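Local coordinates for glycosyl hydrolases family 2, sugar binding domain protein (Bacteroides uniformis str. 3978 T3 ii, PDB 6D1P) that probably hydrolyses O-glycosidic bonds as a gut bacterial beta-glucuronidase of glycosyl hydrolase family 2, at residues L682-T690 and D702-T710. Residues are numbered along the deposited sequence; the frame is centred on the assembly and turned at random.
Sequences LREGNNKIT and DEIQQEYQT
Tyr708 turns CG away from its backbone N (chi1 -174°), sending the ring toward Leu682, whose CB lies over one face, 4.1 Å from the ring centroid, in a CH-pi contact. The setting is an antiparallel beta hairpin, strands 685-695 and 698-709, within a five-stranded sheet where 632-634 and 651-656 flank the pair. A tyrosine suits this buried place because its ring packs on leucine while OH reaches the carbonyl of Lys636. Asn687, with CG beside its backbone N (chi1 -69°), suits its place because one amide offers both acceptor and donor: OD1 takes Arg683 N through a lone pair at 3.0 Å, and Asn657 ND2 also donates to it, while ND2 gives a nearly straight bond to Arg683 O. With an alanine here, Arg683 N and O would lose both amide partners, and the turn leading into the strand would probably be freer to shift. Ile689 and Ile704 form a hydrogen-bonded pair, their branched side chains meeting on the buried face, where Gln706 OE1 is satisfied by Arg633. The exposed face suits polar residues: Asn686 ND2 donates to Gln705 OE1 at 2.6 Å. Beyond the strand end, Thr710 OG1 donates to Glu684 OE2 at 2.7 Å, from above the carboxylate plane.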
# COMPACT_ATOMS: atom_id res chain seq x y z
N LEU A 682 1.15 -26.59 46.79
CA LEU A 682 2.33 -26.13 46.09
C LEU A 682 3.10 -25.23 47.05
O LEU A 682 2.50 -24.44 47.79
CB LEU A 682 1.99 -25.37 44.80
CG LEU A 682 1.10 -26.10 43.78
CD1 LEU A 682 0.62 -25.15 42.70
CD2 LEU A 682 1.83 -27.28 43.18
N ARG A 683 4.41 -25.37 47.06
CA ARG A 683 5.17 -24.45 47.88
C ARG A 683 5.50 -23.20 47.08
O ARG A 683 5.49 -23.21 45.84
CB ARG A 683 6.44 -25.10 48.41
CG ARG A 683 7.14 -26.03 47.43
CD ARG A 683 8.19 -26.83 48.15
NE ARG A 683 8.69 -27.94 47.34
CZ ARG A 683 9.40 -28.96 47.83
NH1 ARG A 683 9.69 -29.00 49.13
NH2 ARG A 683 9.82 -29.93 47.03
N GLU A 684 5.75 -22.12 47.80
CA GLU A 684 6.36 -20.94 47.21
C GLU A 684 7.60 -21.36 46.43
O GLU A 684 8.34 -22.25 46.85
CB GLU A 684 6.74 -19.94 48.28
CG GLU A 684 5.61 -19.58 49.20
CD GLU A 684 5.84 -18.25 49.89
OE1 GLU A 684 6.93 -17.65 49.71
OE2 GLU A 684 4.91 -17.80 50.60
N GLY A 685 7.81 -20.73 45.29
CA GLY A 685 8.95 -21.07 44.47
C GLY A 685 8.60 -22.11 43.44
O GLY A 685 7.44 -22.27 43.04
N ASN A 686 9.63 -22.84 43.00
CA ASN A 686 9.45 -23.82 41.94
C ASN A 686 8.76 -25.07 42.47
O ASN A 686 8.87 -25.42 43.64
CB ASN A 686 10.79 -24.20 41.32
CG ASN A 686 10.65 -24.76 39.90
OD1 ASN A 686 9.75 -24.37 39.13
ND2 ASN A 686 11.54 -25.69 39.55
N ASN A 687 8.04 -25.74 41.58
CA ASN A 687 7.39 -27.01 41.89
C ASN A 687 7.52 -27.93 40.69
O ASN A 687 7.33 -27.50 39.55
CB ASN A 687 5.91 -26.81 42.23
CG ASN A 687 5.70 -26.10 43.53
OD1 ASN A 687 5.43 -26.74 44.55
ND2 ASN A 687 5.82 -24.78 43.52
N LYS A 688 7.86 -29.19 40.95
CA LYS A 688 7.90 -30.20 39.90
C LYS A 688 6.64 -31.04 39.98
O LYS A 688 6.25 -31.49 41.07
CB LYS A 688 9.15 -31.07 40.02
CG LYS A 688 9.40 -31.92 38.79
CD LYS A 688 10.81 -32.49 38.82
CE LYS A 688 10.80 -34.02 38.73
NZ LYS A 688 12.09 -34.62 39.23
N ILE A 689 5.97 -31.21 38.85
CA ILE A 689 4.73 -31.96 38.75
C ILE A 689 4.92 -32.96 37.62
O ILE A 689 5.22 -32.57 36.49
CB ILE A 689 3.52 -31.06 38.48
CG1 ILE A 689 3.14 -30.29 39.74
CG2 ILE A 689 2.33 -31.88 37.98
CD1 ILE A 689 2.76 -28.85 39.49
N THR A 690 4.79 -34.24 37.94
CA THR A 690 4.93 -35.27 36.92
C THR A 690 3.70 -36.16 36.94
O THR A 690 2.96 -36.22 37.92
CB THR A 690 6.18 -36.11 37.15
OG1 THR A 690 6.03 -36.84 38.37
CG2 THR A 690 7.41 -35.23 37.21
N ASP A 702 4.88 -37.50 31.58
CA ASP A 702 4.90 -36.08 31.26
C ASP A 702 5.33 -35.35 32.52
O ASP A 702 5.24 -35.88 33.63
CB ASP A 702 3.53 -35.59 30.76
CG ASP A 702 3.55 -34.13 30.27
OD1 ASP A 702 4.59 -33.67 29.75
OD2 ASP A 702 2.50 -33.45 30.41
N GLU A 703 5.82 -34.12 32.34
CA GLU A 703 6.33 -33.32 33.44
C GLU A 703 6.23 -31.83 33.09
O GLU A 703 6.55 -31.42 31.98
CB GLU A 703 7.80 -33.67 33.77
CG GLU A 703 8.51 -32.61 34.65
CD GLU A 703 10.05 -32.67 34.61
OE1 GLU A 703 10.62 -33.79 34.57
OE2 GLU A 703 10.69 -31.58 34.61
N ILE A 704 5.79 -31.04 34.06
CA ILE A 704 5.89 -29.59 33.97
C ILE A 704 6.45 -29.08 35.29
O ILE A 704 6.39 -29.75 36.32
CB ILE A 704 4.53 -28.91 33.68
CG1 ILE A 704 3.61 -28.99 34.90
CG2 ILE A 704 3.86 -29.54 32.45
CD1 ILE A 704 2.30 -28.25 34.73
N GLN A 705 7.00 -27.87 35.24
CA GLN A 705 7.38 -27.14 36.43
C GLN A 705 6.64 -25.82 36.43
O GLN A 705 6.41 -25.24 35.37
CB GLN A 705 8.90 -26.91 36.48
CG GLN A 705 9.72 -28.19 36.39
CD GLN A 705 11.20 -27.94 36.61
OE1 GLN A 705 11.59 -26.95 37.24
NE2 GLN A 705 12.03 -28.83 36.07
N GLN A 706 6.25 -25.35 37.61
CA GLN A 706 5.55 -24.08 37.73
C GLN A 706 5.96 -23.40 39.03
O GLN A 706 6.08 -24.05 40.06
CB GLN A 706 4.02 -24.24 37.71
CG GLN A 706 3.43 -24.96 36.52
CD GLN A 706 1.93 -25.21 36.66
OE1 GLN A 706 1.46 -25.66 37.71
NE2 GLN A 706 1.17 -24.90 35.60
N GLU A 707 6.15 -22.09 38.97
CA GLU A 707 6.31 -21.32 40.19
C GLU A 707 4.96 -21.13 40.85
O GLU A 707 3.92 -21.05 40.20
CB GLU A 707 6.93 -19.96 39.90
CG GLU A 707 8.30 -20.02 39.23
CD GLU A 707 9.43 -20.18 40.23
OE1 GLU A 707 9.23 -19.83 41.42
OE2 GLU A 707 10.52 -20.65 39.82
N TYR A 708 4.97 -21.05 42.17
CA TYR A 708 3.76 -20.76 42.93
C TYR A 708 3.98 -19.46 43.66
O TYR A 708 4.94 -19.34 44.44
CB TYR A 708 3.42 -21.90 43.90
CG TYR A 708 2.09 -21.68 44.58
CD1 TYR A 708 0.91 -21.58 43.84
CD2 TYR A 708 2.01 -21.56 45.96
CE1 TYR A 708 -0.31 -21.37 44.47
CE2 TYR A 708 0.79 -21.35 46.60
CZ TYR A 708 -0.37 -21.26 45.85
OH TYR A 708 -1.58 -21.05 46.47
N GLN A 709 3.12 -18.49 43.41
CA GLN A 709 3.29 -17.14 43.92
C GLN A 709 2.15 -16.84 44.89
O GLN A 709 0.98 -16.89 44.51
CB GLN A 709 3.33 -16.12 42.78
CG GLN A 709 3.06 -14.68 43.19
CD GLN A 709 3.11 -13.73 41.99
OE1 GLN A 709 3.95 -13.89 41.09
NE2 GLN A 709 2.20 -12.75 41.97
N THR A 710 2.51 -16.52 46.12
CA THR A 710 1.53 -16.25 47.16
C THR A 710 1.36 -14.77 47.42
O THR A 710 0.36 -14.38 48.02
CB THR A 710 1.93 -16.96 48.46
OG1 THR A 710 3.22 -16.50 48.87
CG2 THR A 710 1.97 -18.46 48.23